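Uncharacterized protein (Enterococcus faecalis, PDB 4OBI) is of unknown function but binds a zinc ion and belongs to the NusG domain II-like family, probably as part of a membrane-anchored protein. Local coordinates at residues E50-R55 and R71-K76. Sequence-based numbering, arbitrary orientation.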
ATOM      1  N   GLU A  50       3.004   4.058  -3.605  1.00 23.42           N
ATOM      2  CA  GLU A  50       2.897   5.457  -3.996  1.00 24.87           C
ATOM      3  C   GLU A  50       1.707   6.075  -3.285  1.00 24.91           C
ATOM      4  O   GLU A  50       0.592   5.587  -3.406  1.00 23.86           O
ATOM      5  CB  GLU A  50       2.715   5.579  -5.501  1.00 25.72           C
ATOM      6  CG  GLU A  50       2.783   7.009  -6.018  1.00 28.03           C
ATOM      7  CD  GLU A  50       2.490   7.107  -7.499  1.00 29.93           C
ATOM      8  OE1 GLU A  50       2.228   6.070  -8.132  1.00 29.09           O
ATOM      9  OE2 GLU A  50       2.514   8.231  -8.039  1.00 32.72           O
ATOM     10  N   VAL A  51       1.961   7.142  -2.538  1.00 25.56           N
ATOM     11  CA  VAL A  51       0.909   7.920  -1.921  1.00 26.52           C
ATOM     12  C   VAL A  51       0.768   9.218  -2.711  1.00 28.73           C
ATOM     13  O   VAL A  51       1.751   9.888  -2.991  1.00 30.50           O
ATOM     14  CB  VAL A  51       1.220   8.235  -0.449  1.00 28.27           C
ATOM     15  CG1 VAL A  51       0.149   9.152   0.133  1.00 30.65           C
ATOM     16  CG2 VAL A  51       1.353   6.946   0.353  1.00 27.59           C
ATOM     17  N   ASP A  52      -0.459   9.542  -3.092  1.00 29.42           N
ATOM     18  CA  ASP A  52      -0.747  10.776  -3.818  1.00 31.51           C
ATOM     19  C   ASP A  52      -1.895  11.492  -3.116  1.00 32.43           C
ATOM     20  O   ASP A  52      -3.062  11.261  -3.417  1.00 32.38           O
ATOM     21  CB  ASP A  52      -1.109  10.459  -5.273  1.00 33.36           C
ATOM     22  CG  ASP A  52      -1.428  11.703  -6.089  1.00 38.23           C
ATOM     23  OD1 ASP A  52      -0.752  12.741  -5.914  1.00 39.10           O
ATOM     24  OD2 ASP A  52      -2.364  11.636  -6.912  1.00 43.24           O
ATOM     25  N   GLY A  53      -1.553  12.365  -2.174  1.00 33.46           N
ATOM     26  CA  GLY A  53      -2.557  13.040  -1.362  1.00 34.52           C
ATOM     27  C   GLY A  53      -3.366  12.077  -0.503  1.00 33.36           C
ATOM     28  O   GLY A  53      -2.883  11.571   0.505  1.00 32.88           O
ATOM     29  N   ASP A  54      -4.606  11.828  -0.911  1.00 33.10           N
ATOM     30  CA  ASP A  54      -5.526  11.012  -0.124  1.00 32.04           C
ATOM     31  C   ASP A  54      -5.734   9.621  -0.713  1.00 29.01           C
ATOM     32  O   ASP A  54      -6.648   8.909  -0.313  1.00 27.89           O
ATOM     33  CB  ASP A  54      -6.870  11.724   0.025  1.00 35.63           C
ATOM     34  CG  ASP A  54      -7.546  11.997  -1.310  1.00 38.23           C
ATOM     35  OD1 ASP A  54      -7.031  11.575  -2.368  1.00 37.08           O
ATOM     36  OD2 ASP A  54      -8.604  12.638  -1.299  1.00 45.29           O
ATOM     37  N   ARG A  55      -4.879   9.227  -1.653  1.00 27.73           N
ATOM     38  CA  ARG A  55      -4.988   7.909  -2.263  1.00 25.00           C
ATOM     39  C   ARG A  55      -3.637   7.204  -2.274  1.00 23.19           C
ATOM     40  O   ARG A  55      -2.582   7.831  -2.202  1.00 23.38           O
ATOM     41  CB  ARG A  55      -5.589   7.990  -3.671  1.00 26.21           C
ATOM     42  CG  ARG A  55      -4.843   8.881  -4.635  1.00 29.51           C
ATOM     43  CD  ARG A  55      -5.567   8.956  -5.970  1.00 32.54           C
ATOM     44  NE  ARG A  55      -4.729   9.585  -6.987  1.00 34.59           N
ATOM     45  CZ  ARG A  55      -4.896   9.439  -8.300  1.00 37.10           C
ATOM     46  NH1 ARG A  55      -5.876   8.679  -8.788  1.00 36.04           N
ATOM     47  NH2 ARG A  55      -4.073  10.064  -9.131  1.00 41.31           N
ATOM     48  N   ARG A  71      -4.487  -3.663  -9.453  1.00 22.72           N
ATOM     49  CA  ARG A  71      -5.584  -3.151  -8.618  1.00 24.06           C
ATOM     50  C   ARG A  71      -5.657  -1.617  -8.599  1.00 24.28           C
ATOM     51  O   ARG A  71      -6.746  -1.052  -8.563  1.00 24.61           O
ATOM     52  CB  ARG A  71      -5.434  -3.715  -7.193  1.00 26.56           C
ATOM     53  CG  ARG A  71      -6.388  -3.149  -6.142  1.00 30.60           C
ATOM     54  CD  ARG A  71      -7.720  -3.871  -6.149  1.00 32.48           C
ATOM     55  NE  ARG A  71      -8.534  -3.472  -5.002  1.00 36.07           N
ATOM     56  CZ  ARG A  71      -9.286  -2.376  -4.947  1.00 40.75           C
ATOM     57  NH1 ARG A  71      -9.343  -1.527  -5.979  1.00 44.79           N
ATOM     58  NH2 ARG A  71      -9.996  -2.126  -3.850  1.00 40.28           N
ATOM     59  N   GLY A  72      -4.507  -0.946  -8.633  1.00 23.19           N
ATOM     60  CA  GLY A  72      -4.469   0.509  -8.655  1.00 24.90           C
ATOM     61  C   GLY A  72      -4.839   1.148  -7.326  1.00 22.83           C
ATOM     62  O   GLY A  72      -4.667   0.543  -6.272  1.00 22.16           O
ATOM     63  N   TRP A  73      -5.386   2.362  -7.399  1.00 24.06           N
ATOM     64  CA  TRP A  73      -5.564   3.221  -6.232  1.00 23.49           C
ATOM     65  C   TRP A  73      -6.717   2.796  -5.333  1.00 22.81           C
ATOM     66  O   TRP A  73      -7.743   2.330  -5.813  1.00 24.17           O
ATOM     67  CB  TRP A  73      -5.852   4.660  -6.672  1.00 25.28           C
ATOM     68  CG  TRP A  73      -4.815   5.320  -7.536  1.00 26.10           C
ATOM     69  CD1 TRP A  73      -4.864   5.479  -8.887  1.00 29.72           C
ATOM     70  CD2 TRP A  73      -3.605   5.954  -7.101  1.00 26.18           C
ATOM     71  NE1 TRP A  73      -3.754   6.171  -9.328  1.00 30.01           N
ATOM     72  CE2 TRP A  73      -2.968   6.475  -8.248  1.00 27.88           C
ATOM     73  CE3 TRP A  73      -2.995   6.125  -5.852  1.00 25.13           C
ATOM     74  CZ2 TRP A  73      -1.747   7.155  -8.186  1.00 28.36           C
ATOM     75  CZ3 TRP A  73      -1.784   6.803  -5.787  1.00 25.98           C
ATOM     76  CH2 TRP A  73      -1.171   7.306  -6.950  1.00 28.17           C
ATOM     77  N   ILE A  74      -6.546   2.982  -4.025  1.00 22.29           N
ATOM     78  CA  ILE A  74      -7.669   2.947  -3.083  1.00 21.84           C
ATOM     79  C   ILE A  74      -7.566   4.176  -2.189  1.00 21.95           C
ATOM     80  O   ILE A  74      -6.501   4.786  -2.075  1.00 21.52           O
ATOM     81  CB  ILE A  74      -7.735   1.671  -2.199  1.00 21.16           C
ATOM     82  CG1 ILE A  74      -6.522   1.539  -1.262  1.00 21.04           C
ATOM     83  CG2 ILE A  74      -7.893   0.416  -3.055  1.00 20.85           C
ATOM     84  CD1 ILE A  74      -6.643   0.360  -0.315  1.00 20.73           C
ATOM     85  N   SER A  75      -8.677   4.519  -1.550  1.00 21.94           N
ATOM     86  CA  SER A  75      -8.732   5.697  -0.695  1.00 22.09           C
ATOM     87  C   SER A  75      -9.753   5.634   0.445  1.00 22.58           C
ATOM     88  O   SER A  75      -9.713   6.484   1.325  1.00 24.08           O
ATOM     89  CB  SER A  75      -9.017   6.933  -1.561  1.00 23.11           C
ATOM     90  OG  SER A  75     -10.332   6.897  -2.109  1.00 23.57           O
ATOM     91  N   LYS A  76     -10.662   4.653   0.429  1.00 22.23           N
ATOM     92  CA  LYS A  76     -11.775   4.599   1.386  1.00 22.86           C
ATOM     93  C   LYS A  76     -11.692   3.346   2.247  1.00 22.21           C
ATOM     94  O   LYS A  76     -11.227   2.309   1.771  1.00 20.80           O
ATOM     95  CB  LYS A  76     -13.125   4.613   0.662  1.00 23.65           C
ATOM     96  CG  LYS A  76     -13.327   5.781  -0.295  1.00 24.67           C
ATOM     97  CD  LYS A  76     -13.297   7.116   0.415  1.00 25.42           C
ATOM     98  CE  LYS A  76     -13.521   8.246  -0.571  1.00 26.76           C
ATOM     99  NZ  LYS A  76     -13.582   9.564   0.108  1.00 28.26           N
TER
HETATM  100  O   HOH W   1      -8.662   8.887   1.585  1.00 25.85           O
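R55 runs diagonally across one face of the indole of W73, an instance of an arginine covering one ring with both its aliphatic and its charged part. CB lies 3.7 Å from the carbonyl oxygen of I74 and near CE3 of W73. CG, set between the backbone N and the carbonyl carbon (chi1 57°), drops to 3.5 Å from CE3 of W73. From there the chain runs extended: CD sits over the six-membered ring in a CH-pi contact, 4.1 Å from its centroid, and NE passes above the CD2-CE2 bond. CZ then reaches the five-membered ring, 3.7 Å from its centroid, as a cation-pi pair, the guanidinium and indole planes only 11° apart. NH1 overlies NE1 of W73, two donors stacked rather than bonded. In the guanidinium plane, NE and NH2 both grip OD2 of D52, with NE to OD2 at 3.1 Å, a side-on salt bridge across the type II' turn of the 46-52/55-61 hairpin. CB of D52 (3.6 Å from CH2) and the backbone O of E50 (3.6 Å from CZ3) meet the indole obliquely; the E50 carboxylate, hydrogen-bonded to H34 and salt-bridged to R57, lies by CH2, its plane turned 53° from the ring. A water donates to the carbonyl oxygens of D54 and S75. Beside the I74-I56 backbone pairing, these segments thus meet through stacking and one bridging water, and D52 probably steadies the guanidinium's rotation while partly offsetting its charge.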